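Local coordinates for 389aa long hypothetical nucleolar protein (Pyrococcus horikoshii, PDB 5ZVE) that methylates the C5 position of cytosine 72 in several tRNAs, using S-adenosyl-L-methionine as methyl donor, at residues N221-K232 with G246-A257; L260-I270 with A307-V317. One frame throughout, in Å; residues are numbered along the deposited sequence.

Contact 1 of 2, residues N221-K232 with G246-A257; sequences NKGEIIAIDKSK and GVKNVKLVQMDA. With SAH (S-adenosyl-L-homocysteine), chain C.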
loop_
_atom_site.group_PDB
_atom_site.type_symbol
_atom_site.label_atom_id
_atom_site.label_comp_id
_atom_site.label_asym_id
_atom_site.label_seq_id
_atom_site.Cartn_x
_atom_site.Cartn_y
_atom_site.Cartn_z
ATOM N N ASN A 221 2.066 -4.749 22.884
ATOM C CA ASN A 221 2.052 -6.206 22.975
ATOM C C ASN A 221 1.159 -6.753 24.090
ATOM O O ASN A 221 1.300 -7.908 24.487
ATOM C CB ASN A 221 3.480 -6.740 23.133
ATOM C CG ASN A 221 4.011 -7.350 21.854
ATOM O OD1 ASN A 221 3.238 -7.735 20.978
ATOM N ND2 ASN A 221 5.332 -7.445 21.737
ATOM N N LYS A 222 0.247 -5.928 24.595
ATOM C CA LYS A 222 -0.742 -6.397 25.563
ATOM C C LYS A 222 -2.047 -6.780 24.864
ATOM O O LYS A 222 -2.257 -6.447 23.699
ATOM C CB LYS A 222 -1.007 -5.328 26.624
ATOM C CG LYS A 222 0.250 -4.664 27.164
ATOM C CD LYS A 222 1.078 -5.618 28.013
ATOM C CE LYS A 222 0.397 -5.895 29.341
ATOM N NZ LYS A 222 0.009 -4.634 30.034
ATOM N N GLY A 223 -2.942 -7.439 25.591
ATOM C CA GLY A 223 -4.215 -7.850 25.028
ATOM C C GLY A 223 -4.092 -8.953 23.993
ATOM O O GLY A 223 -3.148 -9.744 24.010
ATOM N N GLU A 224 -5.068 -9.019 23.094
ATOM C CA GLU A 224 -5.034 -9.993 22.011
ATOM C C GLU A 224 -5.664 -9.405 20.754
ATOM O O GLU A 224 -6.653 -8.671 20.823
ATOM C CB GLU A 224 -5.753 -11.287 22.418
ATOM C CG GLU A 224 -5.983 -12.275 21.272
ATOM C CD GLU A 224 -6.730 -13.529 21.704
ATOM O OE1 GLU A 224 -6.071 -14.555 21.976
ATOM O OE2 GLU A 224 -7.979 -13.492 21.756
ATOM N N ILE A 225 -5.065 -9.716 19.609
ATOM C CA ILE A 225 -5.609 -9.315 18.323
ATOM C C ILE A 225 -5.914 -10.553 17.499
ATOM O O ILE A 225 -5.051 -11.410 17.300
ATOM C CB ILE A 225 -4.639 -8.418 17.540
ATOM C CG1 ILE A 225 -4.182 -7.237 18.398
ATOM C CG2 ILE A 225 -5.287 -7.941 16.247
ATOM C CD1 ILE A 225 -3.009 -6.475 17.797
ATOM N N ILE A 226 -7.149 -10.654 17.030
ATOM C CA ILE A 226 -7.524 -11.739 16.144
ATOM C C ILE A 226 -7.370 -11.290 14.706
ATOM O O ILE A 226 -8.010 -10.329 14.281
ATOM C CB ILE A 226 -8.961 -12.199 16.394
ATOM C CG1 ILE A 226 -9.092 -12.724 17.822
ATOM C CG2 ILE A 226 -9.355 -13.265 15.384
ATOM C CD1 ILE A 226 -10.502 -12.878 18.275
ATOM N N ALA A 227 -6.521 -11.986 13.960
ATOM C CA ALA A 227 -6.209 -11.588 12.594
ATOM C C ALA A 227 -6.644 -12.645 11.594
ATOM O O ALA A 227 -6.195 -13.789 11.641
ATOM C CB ALA A 227 -4.727 -11.310 12.455
ATOM N N ILE A 228 -7.522 -12.246 10.682
ATOM C CA ILE A 228 -8.122 -13.173 9.734
ATOM C C ILE A 228 -7.619 -12.935 8.318
ATOM O O ILE A 228 -7.489 -11.793 7.891
ATOM C CB ILE A 228 -9.658 -13.040 9.742
ATOM C CG1 ILE A 228 -10.207 -13.276 11.149
ATOM C CG2 ILE A 228 -10.296 -13.977 8.732
ATOM C CD1 ILE A 228 -11.670 -12.986 11.277
ATOM N N ASP A 229 -7.347 -14.013 7.592
ATOM C CA ASP A 229 -7.114 -13.922 6.158
ATOM C C ASP A 229 -7.414 -15.258 5.490
ATOM O O ASP A 229 -7.268 -16.312 6.106
ATOM C CB ASP A 229 -5.684 -13.489 5.848
ATOM C CG ASP A 229 -5.582 -12.751 4.530
ATOM O OD1 ASP A 229 -5.566 -13.414 3.471
ATOM O OD2 ASP A 229 -5.520 -11.505 4.550
ATOM N N LYS A 230 -7.831 -15.209 4.230
ATOM C CA LYS A 230 -8.161 -16.421 3.490
ATOM C C LYS A 230 -6.926 -17.071 2.875
ATOM O O LYS A 230 -6.891 -18.284 2.671
ATOM C CB LYS A 230 -9.173 -16.109 2.385
ATOM C CG LYS A 230 -9.781 -17.339 1.738
ATOM C CD LYS A 230 -10.681 -16.972 0.567
ATOM C CE LYS A 230 -9.882 -16.315 -0.555
ATOM N NZ LYS A 230 -10.697 -16.106 -1.790
ATOM N N SER A 231 -5.906 -16.264 2.603
ATOM C CA SER A 231 -4.720 -16.743 1.899
ATOM C C SER A 231 -3.699 -17.323 2.869
ATOM O O SER A 231 -3.241 -16.638 3.784
ATOM C CB SER A 231 -4.096 -15.607 1.082
ATOM O OG SER A 231 -2.993 -16.062 0.321
ATOM N N LYS A 232 -3.333 -18.583 2.656
ATOM C CA LYS A 232 -2.382 -19.251 3.538
ATOM C C LYS A 232 -0.969 -18.718 3.326
ATOM O O LYS A 232 -0.191 -18.603 4.277
ATOM C CB LYS A 232 -2.417 -20.765 3.323
ATOM C CG LYS A 232 -1.590 -21.556 4.330
ATOM C CD LYS A 232 -1.741 -23.051 4.105
ATOM C CE LYS A 232 -3.181 -23.485 4.339
ATOM N NZ LYS A 232 -3.445 -24.884 3.898
ATOM N N GLY A 246 8.717 -8.857 16.448
ATOM C CA GLY A 246 8.601 -9.177 17.861
ATOM C C GLY A 246 7.185 -9.050 18.395
ATOM O O GLY A 246 6.977 -8.739 19.570
ATOM N N VAL A 247 6.207 -9.293 17.529
ATOM C CA VAL A 247 4.805 -9.193 17.914
ATOM C C VAL A 247 4.344 -10.469 18.625
ATOM O O VAL A 247 4.454 -11.565 18.085
ATOM C CB VAL A 247 3.915 -8.926 16.688
ATOM C CG1 VAL A 247 2.449 -9.002 17.068
ATOM C CG2 VAL A 247 4.247 -7.566 16.086
ATOM N N LYS A 248 3.835 -10.319 19.841
ATOM C CA LYS A 248 3.402 -11.461 20.641
ATOM C C LYS A 248 1.915 -11.346 20.935
ATOM O O LYS A 248 1.381 -12.013 21.819
ATOM C CB LYS A 248 4.194 -11.526 21.946
ATOM C CG LYS A 248 5.697 -11.587 21.747
ATOM C CD LYS A 248 6.431 -11.608 23.075
ATOM C CE LYS A 248 7.932 -11.721 22.880
ATOM N NZ LYS A 248 8.632 -11.917 24.179
ATOM N N ASN A 249 1.260 -10.491 20.162
ATOM C CA ASN A 249 -0.050 -9.977 20.505
ATOM C C ASN A 249 -1.178 -10.566 19.656
ATOM O O ASN A 249 -2.358 -10.310 19.899
ATOM C CB ASN A 249 -0.001 -8.450 20.386
ATOM C CG ASN A 249 -1.134 -7.776 21.099
ATOM O OD1 ASN A 249 -1.734 -8.351 22.006
ATOM N ND2 ASN A 249 -1.388 -6.520 20.753
ATOM N N VAL A 250 -0.806 -11.363 18.662
ATOM C CA VAL A 250 -1.714 -11.679 17.569
ATOM C C VAL A 250 -2.041 -13.163 17.454
ATOM O O VAL A 250 -1.154 -14.016 17.531
ATOM C CB VAL A 250 -1.130 -11.195 16.225
ATOM C CG1 VAL A 250 -2.053 -11.539 15.084
ATOM C CG2 VAL A 250 -0.906 -9.695 16.272
ATOM N N LYS A 251 -3.327 -13.459 17.284
ATOM C CA LYS A 251 -3.787 -14.810 16.985
ATOM C C LYS A 251 -4.263 -14.904 15.539
ATOM O O LYS A 251 -5.229 -14.244 15.148
ATOM C CB LYS A 251 -4.907 -15.227 17.940
ATOM C CG LYS A 251 -5.552 -16.564 17.594
ATOM C CD LYS A 251 -4.549 -17.709 17.670
ATOM C CE LYS A 251 -5.244 -19.063 17.746
ATOM N NZ LYS A 251 -6.320 -19.199 16.729
ATOM N N LEU A 252 -3.572 -15.719 14.750
ATOM C CA LEU A 252 -3.920 -15.910 13.347
ATOM C C LEU A 252 -4.979 -16.985 13.161
ATOM O O LEU A 252 -4.870 -18.082 13.704
ATOM C CB LEU A 252 -2.680 -16.278 12.529
ATOM C CG LEU A 252 -1.927 -15.170 11.793
ATOM C CD1 LEU A 252 -1.666 -14.012 12.703
ATOM C CD2 LEU A 252 -0.618 -15.709 11.264
ATOM N N VAL A 253 -6.006 -16.662 12.385
ATOM C CA VAL A 253 -6.994 -17.651 11.986
ATOM C C VAL A 253 -7.225 -17.549 10.477
ATOM O O VAL A 253 -7.467 -16.467 9.935
ATOM C CB VAL A 253 -8.323 -17.499 12.778
ATOM C CG1 VAL A 253 -8.107 -17.800 14.251
ATOM C CG2 VAL A 253 -8.916 -16.122 12.602
ATOM N N GLN A 254 -7.111 -18.688 9.801
ATOM C CA GLN A 254 -7.373 -18.767 8.372
ATOM C C GLN A 254 -8.830 -19.133 8.109
ATOM O O GLN A 254 -9.310 -20.156 8.599
ATOM C CB GLN A 254 -6.451 -19.795 7.724
ATOM C CG GLN A 254 -6.585 -19.866 6.224
ATOM C CD GLN A 254 -5.718 -20.942 5.622
ATOM O OE1 GLN A 254 -4.955 -21.606 6.323
ATOM N NE2 GLN A 254 -5.824 -21.121 4.311
ATOM N N MET A 255 -9.507 -18.317 7.304
ATOM C CA MET A 255 -10.936 -18.490 7.041
ATOM C C MET A 255 -11.473 -17.425 6.098
ATOM O O MET A 255 -10.844 -16.386 5.897
ATOM C CB MET A 255 -11.740 -18.446 8.347
ATOM C CG MET A 255 -11.986 -17.038 8.854
ATOM S SD MET A 255 -13.000 -16.956 10.339
ATOM C CE MET A 255 -14.600 -17.433 9.683
ATOM N N ASP A 256 -12.640 -17.697 5.519
ATOM C CA ASP A 256 -13.388 -16.695 4.770
ATOM C C ASP A 256 -14.021 -15.719 5.761
ATOM O O ASP A 256 -14.924 -16.086 6.513
ATOM C CB ASP A 256 -14.453 -17.363 3.893
ATOM C CG ASP A 256 -15.272 -16.365 3.088
ATOM O OD1 ASP A 256 -14.979 -15.152 3.129
ATOM O OD2 ASP A 256 -16.229 -16.800 2.413
ATOM N N ALA A 257 -13.540 -14.478 5.754
ATOM C CA ALA A 257 -13.966 -13.470 6.728
ATOM C C ALA A 257 -15.447 -13.125 6.624
ATOM O O ALA A 257 -16.030 -12.581 7.559
ATOM C CB ALA A 257 -13.136 -12.214 6.574
HETATM N N SAH C . -4.713 -5.147 5.972
HETATM C CA SAH C . -3.527 -5.729 5.353
HETATM C CB SAH C . -3.684 -5.829 3.836
HETATM C CG SAH C . -5.072 -6.228 3.327
HETATM S SD SAH C . -5.003 -6.708 1.584
HETATM C C SAH C . -2.238 -4.992 5.725
HETATM O O SAH C . -2.261 -3.884 6.260
HETATM O OXT SAH C . -1.135 -5.491 5.504
HETATM C "C5'" SAH C . -6.609 -7.553 1.627
HETATM C "C4'" SAH C . -6.549 -8.991 2.138
HETATM O "O4'" SAH C . -7.848 -9.549 2.155
HETATM C "C3'" SAH C . -5.701 -9.930 1.289
HETATM O "O3'" SAH C . -4.609 -10.381 2.056
HETATM C "C2'" SAH C . -6.591 -11.119 0.978
HETATM O "O2'" SAH C . -5.920 -12.320 1.265
HETATM C "C1'" SAH C . -7.746 -10.941 1.942
HETATM N N9 SAH C . -9.024 -11.518 1.470
HETATM C C8 SAH C . -9.581 -11.460 0.217
HETATM N N7 SAH C . -10.765 -12.119 0.241
HETATM C C5 SAH C . -10.970 -12.596 1.489
HETATM C C6 SAH C . -12.002 -13.332 2.062
HETATM N N6 SAH C . -13.058 -13.704 1.342
HETATM N N1 SAH C . -11.926 -13.675 3.395
HETATM C C2 SAH C . -10.835 -13.292 4.151
HETATM N N3 SAH C . -9.814 -12.565 3.577
HETATM C C4 SAH C . -9.883 -12.223 2.267
#
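Ile228 packs against Val253 and Met255 where strands 225-229 and 250-254 run side by side. With chi1 at -57°, its CG1 sits beside the backbone N and its CG2 anti to it; CG1 meets Val253 CG2 at 3.4 Å and CG2 reaches Met255 CG at 3.5 Å, both tighter than ordinary van der Waals contact. Ala227, on the other face, rests its methyl against Val250 CG1 and, more distantly, Leu252 CD1. Parallel backbone bonds tie the strands, from Ile225 N to Asn249 O through Lys251 N to Ile225 O, and on to a weak one from Asp229 N to Val253 O and a last from Met255 N to Asp229 O. Before the strands, the amide of Asn221 grips the other segment twice: ND2 gives an in-plane bond to Gly246 O (3.0 Å), while OD1 takes Lys248 N at 2.9 Å from above its carbonyl plane. Gly246 there closes a Schellman motif ending helix 232-245.

At the C-terminal ends of the two strands, and just after them, the segments hold S-adenosyl-L-homocysteine. Asp229 OD1 accepts from ribose O2', at a doubtfully short modelled 2.5 Å, and, in an Asx turn, from Ser231 N; Ala207 N binds OD2, steadying the carboxylate. Asp256 OD1 takes adenine N6 at 3.0 Å. Ala257 N donates to adenine N1. A beta-alpha-beta crossover with an acidic residue ending its first strand, bonded to the ribose, is characteristic of class I Rossmann-like methyltransferases.

Contact 2 of 2, residues L260-I270 with A307-V317; sequences LPDLGIKADKI and AAIKSLRRGGV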
loop_
_atom_site.group_PDB
_atom_site.type_symbol
_atom_site.label_atom_id
_atom_site.label_comp_id
_atom_site.label_asym_id
_atom_site.label_seq_id
_atom_site.Cartn_x
_atom_site.Cartn_y
_atom_site.Cartn_z
ATOM N N LEU A 260 -17.441 -14.593 9.291
ATOM C CA LEU A 260 -16.990 -14.223 10.640
ATOM C C LEU A 260 -17.966 -14.504 11.797
ATOM O O LEU A 260 -17.538 -15.005 12.841
ATOM C CB LEU A 260 -16.614 -12.738 10.694
ATOM C CG LEU A 260 -16.208 -12.288 12.107
ATOM C CD1 LEU A 260 -14.960 -13.006 12.593
ATOM C CD2 LEU A 260 -16.049 -10.799 12.224
ATOM N N PRO A 261 -19.269 -14.185 11.636
ATOM C CA PRO A 261 -20.178 -14.476 12.752
ATOM C C PRO A 261 -20.241 -15.947 13.169
ATOM O O PRO A 261 -20.841 -16.241 14.198
ATOM C CB PRO A 261 -21.535 -14.008 12.219
ATOM C CG PRO A 261 -21.200 -12.930 11.265
ATOM C CD PRO A 261 -19.948 -13.404 10.584
ATOM N N ASP A 262 -19.629 -16.843 12.399
ATOM C CA ASP A 262 -19.576 -18.259 12.749
ATOM C C ASP A 262 -18.771 -18.490 14.024
ATOM O O ASP A 262 -18.981 -19.480 14.724
ATOM C CB ASP A 262 -18.984 -19.085 11.605
ATOM C CG ASP A 262 -19.931 -19.214 10.428
ATOM O OD1 ASP A 262 -20.997 -18.561 10.446
ATOM O OD2 ASP A 262 -19.613 -19.970 9.486
ATOM N N LEU A 263 -17.844 -17.584 14.319
ATOM C CA LEU A 263 -17.201 -17.567 15.631
ATOM C C LEU A 263 -18.240 -17.116 16.655
ATOM O O LEU A 263 -19.343 -16.727 16.283
ATOM C CB LEU A 263 -15.976 -16.640 15.641
ATOM C CG LEU A 263 -14.671 -17.105 14.975
ATOM C CD1 LEU A 263 -14.839 -17.368 13.487
ATOM C CD2 LEU A 263 -13.553 -16.095 15.200
ATOM N N GLY A 264 -17.911 -17.147 17.939
ATOM C CA GLY A 264 -18.903 -16.755 18.924
ATOM C C GLY A 264 -18.630 -15.369 19.458
ATOM O O GLY A 264 -19.206 -14.941 20.460
ATOM N N ILE A 265 -17.743 -14.668 18.763
ATOM C CA ILE A 265 -17.175 -13.421 19.251
ATOM C C ILE A 265 -18.016 -12.189 18.923
ATOM O O ILE A 265 -18.470 -12.016 17.794
ATOM C CB ILE A 265 -15.766 -13.240 18.691
ATOM C CG1 ILE A 265 -14.918 -14.451 19.079
ATOM C CG2 ILE A 265 -15.145 -11.948 19.197
ATOM C CD1 ILE A 265 -13.593 -14.513 18.391
ATOM N N LYS A 266 -18.214 -11.336 19.921
ATOM C CA LYS A 266 -18.740 -9.997 19.697
ATOM C C LYS A 266 -17.634 -8.992 19.999
ATOM O O LYS A 266 -17.307 -8.749 21.160
ATOM C CB LYS A 266 -19.970 -9.724 20.562
ATOM C CG LYS A 266 -21.166 -10.619 20.291
ATOM C CD LYS A 266 -22.281 -10.335 21.294
ATOM C CE LYS A 266 -23.340 -11.426 21.299
ATOM N NZ LYS A 266 -24.448 -11.109 22.243
ATOM N N ALA A 267 -17.051 -8.416 18.953
ATOM C CA ALA A 267 -15.884 -7.558 19.125
ATOM C C ALA A 267 -16.245 -6.137 19.518
ATOM O O ALA A 267 -17.306 -5.629 19.170
ATOM C CB ALA A 267 -15.054 -7.541 17.851
ATOM N N ASP A 268 -15.333 -5.500 20.245
ATOM C CA ASP A 268 -15.431 -4.082 20.556
ATOM C C ASP A 268 -14.885 -3.248 19.399
ATOM O O ASP A 268 -15.376 -2.157 19.107
ATOM C CB ASP A 268 -14.679 -3.774 21.850
ATOM C CG ASP A 268 -15.216 -4.560 23.030
ATOM O OD1 ASP A 268 -16.297 -4.196 23.536
ATOM O OD2 ASP A 268 -14.578 -5.557 23.430
ATOM N N LYS A 269 -13.860 -3.776 18.744
ATOM C CA LYS A 269 -13.202 -3.062 17.661
ATOM C C LYS A 269 -12.965 -3.989 16.489
ATOM O O LYS A 269 -12.407 -5.080 16.634
ATOM C CB LYS A 269 -11.871 -2.460 18.132
ATOM C CG LYS A 269 -12.001 -1.518 19.317
ATOM C CD LYS A 269 -12.560 -0.177 18.884
ATOM C CE LYS A 269 -12.836 0.720 20.079
ATOM N NZ LYS A 269 -11.647 0.877 20.949
ATOM N N ILE A 270 -13.395 -3.551 15.318
ATOM C CA ILE A 270 -13.112 -4.297 14.107
ATOM C C ILE A 270 -12.444 -3.411 13.069
ATOM O O ILE A 270 -12.934 -2.324 12.755
ATOM C CB ILE A 270 -14.390 -4.909 13.506
ATOM C CG1 ILE A 270 -14.907 -6.045 14.391
ATOM C CG2 ILE A 270 -14.113 -5.421 12.118
ATOM C CD1 ILE A 270 -16.126 -6.752 13.826
ATOM N N ALA A 307 -20.928 -8.848 7.751
ATOM C CA ALA A 307 -20.358 -9.800 8.697
ATOM C C ALA A 307 -19.726 -9.077 9.890
ATOM O O ALA A 307 -19.799 -9.552 11.024
ATOM C CB ALA A 307 -19.332 -10.685 8.006
ATOM N N ALA A 308 -19.112 -7.925 9.628
ATOM C CA ALA A 308 -18.479 -7.138 10.681
ATOM C C ALA A 308 -19.515 -6.512 11.601
ATOM O O ALA A 308 -19.381 -6.557 12.824
ATOM C CB ALA A 308 -17.600 -6.056 10.078
ATOM N N ILE A 309 -20.538 -5.917 10.998
ATOM C CA ILE A 309 -21.620 -5.282 11.742
ATOM C C ILE A 309 -22.296 -6.268 12.692
ATOM O O ILE A 309 -22.553 -5.948 13.854
ATOM C CB ILE A 309 -22.672 -4.687 10.784
ATOM C CG1 ILE A 309 -22.069 -3.524 9.990
ATOM C CG2 ILE A 309 -23.904 -4.224 11.548
ATOM C CD1 ILE A 309 -23.005 -2.960 8.936
ATOM N N LYS A 310 -22.570 -7.472 12.200
ATOM C CA LYS A 310 -23.230 -8.492 13.010
ATOM C C LYS A 310 -22.317 -9.031 14.108
ATOM O O LYS A 310 -22.792 -9.579 15.100
ATOM C CB LYS A 310 -23.710 -9.649 12.132
ATOM C CG LYS A 310 -24.884 -9.310 11.230
ATOM C CD LYS A 310 -25.495 -10.564 10.608
ATOM C CE LYS A 310 -24.472 -11.345 9.797
ATOM N NZ LYS A 310 -25.068 -12.561 9.159
ATOM N N SER A 311 -21.009 -8.870 13.932
ATOM C CA SER A 311 -20.050 -9.360 14.916
ATOM C C SER A 311 -19.588 -8.265 15.868
ATOM O O SER A 311 -18.742 -8.502 16.729
ATOM C CB SER A 311 -18.833 -9.969 14.219
ATOM O OG SER A 311 -19.202 -11.044 13.370
ATOM N N LEU A 312 -20.140 -7.067 15.713
ATOM C CA LEU A 312 -19.787 -5.959 16.592
ATOM C C LEU A 312 -20.760 -5.872 17.752
ATOM O O LEU A 312 -21.972 -5.988 17.561
ATOM C CB LEU A 312 -19.784 -4.629 15.833
ATOM C CG LEU A 312 -18.461 -4.055 15.326
ATOM C CD1 LEU A 312 -18.710 -2.708 14.661
ATOM C CD2 LEU A 312 -17.444 -3.915 16.450
ATOM N N ARG A 313 -20.233 -5.676 18.954
ATOM C CA ARG A 313 -21.091 -5.331 20.075
ATOM C C ARG A 313 -21.730 -3.988 19.781
ATOM O O ARG A 313 -21.159 -3.173 19.051
ATOM C CB ARG A 313 -20.315 -5.262 21.388
ATOM C CG ARG A 313 -19.568 -6.521 21.756
ATOM C CD ARG A 313 -18.775 -6.319 23.036
ATOM N NE ARG A 313 -19.653 -6.030 24.168
ATOM C CZ ARG A 313 -19.234 -5.877 25.420
ATOM N NH1 ARG A 313 -17.942 -5.978 25.706
ATOM N NH2 ARG A 313 -20.105 -5.617 26.386
ATOM N N ARG A 314 -22.922 -3.770 20.323
ATOM C CA ARG A 314 -23.498 -2.437 20.335
ATOM C C ARG A 314 -22.519 -1.535 21.067
ATOM O O ARG A 314 -21.905 -1.953 22.045
ATOM C CB ARG A 314 -24.876 -2.429 21.006
ATOM C CG ARG A 314 -25.972 -3.094 20.179
ATOM C CD ARG A 314 -27.289 -3.173 20.944
ATOM N NE ARG A 314 -27.196 -4.028 22.126
ATOM C CZ ARG A 314 -27.413 -5.340 22.115
ATOM N NH1 ARG A 314 -27.739 -5.951 20.983
ATOM N NH2 ARG A 314 -27.308 -6.042 23.235
ATOM N N GLY A 315 -22.370 -0.302 20.593
ATOM C CA GLY A 315 -21.338 0.582 21.102
ATOM C C GLY A 315 -19.967 0.267 20.519
ATOM O O GLY A 315 -18.987 0.956 20.804
ATOM N N GLY A 316 -19.897 -0.772 19.696
ATOM C CA GLY A 316 -18.642 -1.167 19.084
ATOM C C GLY A 316 -18.240 -0.282 17.922
ATOM O O GLY A 316 -19.056 0.458 17.372
ATOM N N VAL A 317 -16.974 -0.377 17.534
ATOM C CA VAL A 317 -16.419 0.503 16.518
ATOM C C VAL A 317 -15.878 -0.282 15.328
ATOM O O VAL A 317 -15.142 -1.261 15.489
ATOM C CB VAL A 317 -15.295 1.377 17.093
ATOM C CG1 VAL A 317 -14.627 2.196 15.986
ATOM C CG2 VAL A 317 -15.839 2.277 18.188
#
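Ser311 packs against Leu260 and Pro261 at the close-packed end of this contact. Leu260 CD2 lies 3.4 Å from Ser311 OG and Pro261 CG comes within 3.5 Å of the same oxygen, yet the hydroxyl, set beside its own backbone N (chi1 -59°), is satisfied by a bond to Ala307 O one helical turn back. Pro261 CD also rests on Ala307 CB. Deeper in, Ile270 CD1 comes up to Ala308 O at 3.4 Å and touches Leu312 CG, while Leu312 CD2 reaches Ala267 O at 3.2 Å.

The opposite character prevails around exposed Lys266 and Arg313. Arg313 CG lies against Lys266 CB, and its bent chain runs beside Asp268, pointing the same way; NH1 makes a rather long 3.3 Å salt bridge to Asp268 OD1, with the charged planes 58° apart. Asp268 OD2 is bound instead by Val200 N.

Backbone bonds link Ala267 with Ser311 and Arg313, then, beyond the type II turn 313-316, Val317 N with Asp268 O and Ile270 N with Val317 O. Helix 291-310 leads through the short strand 312-313 and the turn into strand 316-322, which pairs in parallel with strand 267-273; strand 201-203 flanks the latter, and strand 374-381 runs antiparallel along 316-322.

How the contacts relate
Contacts 1 and 2 both reach one mixed sheet, their centres about 15 Å apart, with strand 201-203 pairing in parallel with both 225-229 and 267-273. Between them lies a shared hydrophobic layer: Ile226 CD1 meets Ile265 CD1 at 3.5 Å, Ile228 CD1 meets Leu260 CD1 at 3.5 Å, and Met255 SD touches Leu263 CD1. Contact 1 binds the ligand directly, whereas contact 2 lies farther off, the side chain of Leu260 about 9 Å from S-adenosyl-L-homocysteine. The two meet near the adenine end, where Ala307 CB packs 3.8 Å from Ala257 O. Beyond contact 2, strand 267-273 continues to Asp273, which also binds the ligand.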